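Local coordinates for glutamate racemase (Escherichia coli, PDB 2JFN), which belongs to the Asp/Glu/hydantoin racemase family, a group of alpha/beta enzymes built around largely parallel beta-sheets flanked by helices, at residues Ser227-Ala230 against Ile231-Thr235; Gly32-Ser35 against Val36-Glu39. All coordinates share one frame; numbering follows the deposited sequence.

Contact 1: residues Ser227-Ala230 against Ile231-Thr235. With UMA (uridine-5'-diphosphate-N-acetylmuramoyl-L-alanine), chain C.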
loop_
_atom_site.group_PDB
_atom_site.type_symbol
_atom_site.label_atom_id
_atom_site.label_comp_id
_atom_site.label_asym_id
_atom_site.label_seq_id
_atom_site.Cartn_x
_atom_site.Cartn_y
_atom_site.Cartn_z
ATOM N N SER A 227 -1.697 -0.285 8.285
ATOM C CA SER A 227 -0.743 0.794 8.533
ATOM C C SER A 227 -1.172 2.204 8.142
ATOM O O SER A 227 -0.450 3.169 8.417
ATOM C CB SER A 227 0.558 0.465 7.802
ATOM O OG SER A 227 1.077 -0.776 8.247
ATOM N N GLY A 228 -2.339 2.317 7.519
ATOM C CA GLY A 228 -2.845 3.598 7.043
ATOM C C GLY A 228 -2.756 4.839 7.918
ATOM O O GLY A 228 -2.075 5.807 7.559
ATOM N N ALA A 229 -3.464 4.825 9.049
ATOM C CA ALA A 229 -3.466 5.960 9.964
ATOM C C ALA A 229 -2.068 6.254 10.500
ATOM O O ALA A 229 -1.699 7.412 10.667
ATOM C CB ALA A 229 -4.429 5.697 11.124
ATOM N N ALA A 230 -1.288 5.212 10.761
ATOM C CA ALA A 230 0.070 5.403 11.275
ATOM C C ALA A 230 0.980 6.049 10.231
ATOM O O ALA A 230 1.895 6.810 10.578
ATOM C CB ALA A 230 0.657 4.077 11.716
ATOM N N ILE A 231 0.737 5.732 8.956
ATOM C CA ILE A 231 1.523 6.295 7.861
ATOM C C ILE A 231 1.186 7.768 7.762
ATOM O O ILE A 231 2.058 8.612 7.541
ATOM C CB ILE A 231 1.171 5.637 6.508
ATOM C CG1 ILE A 231 1.483 4.145 6.564
ATOM C CG2 ILE A 231 1.943 6.320 5.370
ATOM C CD1 ILE A 231 2.925 3.847 6.800
ATOM N N ALA A 232 -0.096 8.067 7.914
ATOM C CA ALA A 232 -0.573 9.436 7.857
ATOM C C ALA A 232 0.148 10.242 8.944
ATOM O O ALA A 232 0.721 11.298 8.665
ATOM C CB ALA A 232 -2.076 9.466 8.077
ATOM N N ARG A 233 0.133 9.731 10.177
ATOM C CA ARG A 233 0.799 10.414 11.285
ATOM C C ARG A 233 2.294 10.589 11.014
ATOM O O ARG A 233 2.855 11.646 11.282
ATOM C CB ARG A 233 0.593 9.647 12.600
ATOM C CG ARG A 233 -0.842 9.681 13.129
ATOM C CD ARG A 233 -0.899 9.159 14.564
ATOM N NE ARG A 233 -0.551 7.742 14.656
ATOM C CZ ARG A 233 -1.409 6.749 14.431
ATOM N NH1 ARG A 233 -2.667 7.017 14.110
ATOM N NH2 ARG A 233 -1.006 5.488 14.512
ATOM N N ARG A 234 2.940 9.557 10.479
ATOM C CA ARG A 234 4.367 9.646 10.173
ATOM C C ARG A 234 4.618 10.702 9.090
ATOM O O ARG A 234 5.627 11.415 9.127
ATOM C CB ARG A 234 4.897 8.288 9.707
ATOM C CG ARG A 234 6.367 8.291 9.315
ATOM C CD ARG A 234 7.276 8.745 10.461
ATOM N NE ARG A 234 8.685 8.544 10.127
ATOM C CZ ARG A 234 9.702 8.891 10.909
ATOM N NH1 ARG A 234 9.471 9.465 12.083
ATOM N NH2 ARG A 234 10.949 8.658 10.519
ATOM N N THR A 235 3.693 10.801 8.138
ATOM C CA THR A 235 3.793 11.770 7.049
ATOM C C THR A 235 3.685 13.190 7.600
ATOM O O THR A 235 4.479 14.070 7.247
ATOM C CB THR A 235 2.685 11.529 5.993
ATOM O OG1 THR A 235 2.925 10.274 5.346
ATOM C CG2 THR A 235 2.669 12.646 4.939
HETATM N N1 UMA C . 4.046 1.974 9.929
HETATM C C2 UMA C . 4.801 1.820 8.661
HETATM N N3 UMA C . 5.580 2.909 8.299
HETATM C C4 UMA C . 5.704 4.106 9.019
HETATM C C5 UMA C . 4.902 4.197 10.310
HETATM C C6 UMA C . 4.133 3.154 10.685
HETATM O O2 UMA C . 4.757 0.820 7.961
HETATM O O4 UMA C . 6.421 4.998 8.590
HETATM C C1B UMA C . 3.193 0.802 10.336
HETATM C C2B UMA C . 4.023 -0.246 11.058
HETATM O "O2'" UMA C . 3.677 -1.639 10.693
HETATM C C3B UMA C . 3.875 -0.017 12.525
HETATM C C4B UMA C . 2.436 0.466 12.532
HETATM O O4B UMA C . 2.209 1.121 11.290
HETATM O O3B UMA C . 4.114 -1.327 13.104
HETATM C C5B UMA C . 2.111 1.438 13.595
HETATM O O5B UMA C . 3.079 2.425 13.648
HETATM P PA UMA C . 3.154 3.524 14.796
HETATM O O1A UMA C . 3.987 4.589 14.219
HETATM O O2A UMA C . 1.830 3.896 15.176
HETATM O O3A UMA C . 3.980 2.758 15.960
HETATM P PB UMA C . 4.776 1.376 16.017
HETATM O O1B UMA C . 3.915 0.236 15.788
HETATM O O2B UMA C . 5.595 1.393 17.233
HETATM O "O1'" UMA C . 5.834 1.613 14.784
HETATM C "C1'" UMA C . 7.232 1.882 14.894
HETATM C "C2'" UMA C . 7.690 2.884 13.868
HETATM N "N2'" UMA C . 7.021 4.188 14.034
HETATM C "C7'" UMA C . 7.687 5.285 14.433
HETATM O "O7'" UMA C . 8.911 5.309 14.517
HETATM C "C8'" UMA C . 6.898 6.533 14.767
HETATM C "C3'" UMA C . 7.435 2.292 12.471
HETATM O "O3'" UMA C . 7.950 3.189 11.428
HETATM C "C4'" UMA C . 8.107 0.906 12.318
HETATM O "O4'" UMA C . 7.839 0.353 11.045
HETATM C "C5'" UMA C . 7.615 -0.037 13.421
HETATM O "O5'" UMA C . 7.884 0.594 14.730
HETATM C "C6'" UMA C . 8.324 -1.379 13.436
HETATM O "O6'" UMA C . 9.729 -1.191 13.515
HETATM C C18 UMA C . 9.263 3.793 11.321
HETATM C C19 UMA C . 10.199 3.046 10.428
HETATM O O18 UMA C . 11.402 3.061 10.625
HETATM C C20 UMA C . 9.081 5.296 11.027
HETATM N N4 UMA C . 9.612 2.383 9.419
HETATM C C21 UMA C . 10.310 1.698 8.322
HETATM C C22 UMA C . 11.387 2.555 7.591
HETATM O O19 UMA C . 11.200 3.792 7.545
HETATM O O20 UMA C . 12.393 1.984 7.098
HETATM C C23 UMA C . 9.281 1.197 7.302
#
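Ala229 and Ala230 pair with Arg233 and Arg234 through i to i+4 backbone bonds in the first turns of helix 228-241, Arg233 N donating to Ala229 O at 3.0 Å and 166°, Arg234 N to Ala230 O at 2.9 Å. The side chain of Arg233 folds back along the helix. A bend at chi3 (-66°) brings its guanidinium onto the preceding turn, with Ala230 CA and Ala229 O under one face and NH1 3.7 Å from Ala229 CB. The edge is turned to the ligand, uridine-5'-diphosphate-N-acetylmuramoyl-L-alanine, where NH2 makes a weak, in-plane hydrogen bond of 3.3 Å to O2A, an oxygen on phosphorus PA. Arg234 differs: its CG reaches 3.4 Å from ligand O4, while methyl C20 lies over one face of its guanidinium. Ala230 CB approaches ligand O4B at 3.4 Å, and Ile231 CD1 comes over one face of the uracil ring, 3.2 Å from N3. One turn on, Thr235 OG1 and Thr235 N both donate to Ile231 O, from opposite faces of its carbonyl plane. The result is a helix N-terminus serving as one wall of a nucleotide-ligand pocket, with arginine at the diphosphate and small or aliphatic side chains against the ribose and base.

Contact 2: residues Gly32-Ser35 against Val36-Glu39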
loop_
_atom_site.group_PDB
_atom_site.type_symbol
_atom_site.label_atom_id
_atom_site.label_comp_id
_atom_site.label_asym_id
_atom_site.label_seq_id
_atom_site.Cartn_x
_atom_site.Cartn_y
_atom_site.Cartn_z
ATOM N N GLY A 32 -3.622 -0.266 -4.565
ATOM C CA GLY A 32 -3.460 -0.366 -3.120
ATOM C C GLY A 32 -2.995 0.922 -2.461
ATOM O O GLY A 32 -3.389 1.233 -1.337
ATOM N N GLY A 33 -2.150 1.670 -3.164
ATOM C CA GLY A 33 -1.639 2.922 -2.634
ATOM C C GLY A 33 -2.747 3.869 -2.222
ATOM O O GLY A 33 -2.569 4.665 -1.313
ATOM N N LEU A 34 -3.898 3.768 -2.881
ATOM C CA LEU A 34 -5.031 4.624 -2.573
ATOM C C LEU A 34 -5.563 4.448 -1.152
ATOM O O LEU A 34 -6.116 5.387 -0.590
ATOM C CB LEU A 34 -6.164 4.386 -3.577
ATOM C CG LEU A 34 -5.849 4.815 -5.015
ATOM C CD1 LEU A 34 -6.980 4.371 -5.930
ATOM C CD2 LEU A 34 -5.663 6.329 -5.072
ATOM N N SER A 35 -5.403 3.263 -0.564
ATOM C CA SER A 35 -5.891 3.074 0.801
ATOM C C SER A 35 -5.028 3.892 1.771
ATOM O O SER A 35 -5.535 4.449 2.748
ATOM C CB SER A 35 -5.881 1.592 1.208
ATOM O OG SER A 35 -4.564 1.076 1.326
ATOM N N VAL A 36 -3.733 3.971 1.487
ATOM C CA VAL A 36 -2.805 4.724 2.327
ATOM C C VAL A 36 -3.017 6.209 2.096
ATOM O O VAL A 36 -3.046 7.006 3.039
ATOM C CB VAL A 36 -1.336 4.363 2.006
ATOM C CG1 VAL A 36 -0.385 5.169 2.899
ATOM C CG2 VAL A 36 -1.119 2.870 2.213
ATOM N N TYR A 37 -3.174 6.579 0.828
ATOM C CA TYR A 37 -3.412 7.969 0.487
ATOM C C TYR A 37 -4.689 8.472 1.162
ATOM O O TYR A 37 -4.727 9.582 1.685
ATOM C CB TYR A 37 -3.517 8.129 -1.037
ATOM C CG TYR A 37 -4.329 9.323 -1.470
ATOM C CD1 TYR A 37 -5.678 9.188 -1.802
ATOM C CD2 TYR A 37 -3.765 10.598 -1.513
ATOM C CE1 TYR A 37 -6.447 10.294 -2.166
ATOM C CE2 TYR A 37 -4.526 11.711 -1.873
ATOM C CZ TYR A 37 -5.860 11.550 -2.198
ATOM O OH TYR A 37 -6.611 12.638 -2.568
ATOM N N ASP A 38 -5.730 7.649 1.153
ATOM C CA ASP A 38 -7.005 8.025 1.750
ATOM C C ASP A 38 -6.831 8.446 3.216
ATOM O O ASP A 38 -7.421 9.434 3.654
ATOM C CB ASP A 38 -7.982 6.853 1.624
ATOM C CG ASP A 38 -9.434 7.281 1.701
ATOM O OD1 ASP A 38 -9.735 8.463 1.426
ATOM O OD2 ASP A 38 -10.285 6.418 2.021
ATOM N N GLU A 39 -6.011 7.706 3.961
ATOM C CA GLU A 39 -5.745 8.021 5.367
ATOM C C GLU A 39 -4.921 9.305 5.474
ATOM O O GLU A 39 -5.171 10.156 6.328
ATOM C CB GLU A 39 -4.973 6.880 6.032
ATOM C CG GLU A 39 -5.753 5.587 6.198
ATOM C CD GLU A 39 -6.671 5.603 7.409
ATOM O OE1 GLU A 39 -7.303 4.561 7.686
ATOM O OE2 GLU A 39 -6.758 6.647 8.089
#
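Leu34 reaches over the rim of Tyr37, its CD2 methyl above the ring plane and 4.3 Å from CD1 in a loose apolar contact one helical turn apart. Leu34 O, by contrast, lies close to the plane of that ring, at its edge. With CG anti to the backbone N (chi1 155°), the tyrosine is carried off the helix, and its hydroxyl is hydrogen-bonded to Tyr273 O. The backbone beneath is held by Tyr37 N to Gly33 O, 2.9 Å long, and by Asp38 N to Leu34 O. Gly33 O receives a second, weak bond from Val36 N. Asp38 CB packs 3.2 Å from Leu34 O, and its carboxylate turns outward to a salt bridge with Arg41. On another side of the turn, Ser35 OG sits between its own backbone N and carbonyl carbon (chi1 68°); there it is hydrogen-bonded to Thr205 O and also lies 2.9 Å from Gly32 O. Val36 CG2 lies 4.0 Å from Ser35 OG. This is the opening of helix 33-43, the helix of a beta-alpha-beta unit between strands 21-28 and 48-53; Tyr37 meets Tyr49 of the second strand edge-to-face, while Val36 and Glu39 pack against helix 228-241.

In the fold
Strand 21-28 comes first, and Asp28, a residue of the glutamic acid pocket, accepts a hydrogen bond from Gly33 N at the start of contact 2. The chain then passes through strand 48-53 and most of the remaining fold before strand 223-225 leads into contact 1. Both contacts are local turns at helix beginnings, so neither closes a long loop; they follow in series, without nesting or crossing. In space their centres are about 10 Å apart and they touch directly: Ile231 CG2 meets Val36 CG1 at 3.6 Å, and Gly228 O meets Glu39 CB at 3.4 Å. Two sequence-distant helices are thus joined, one starting near glutamic acid, the other lining the nucleotide-ligand pocket.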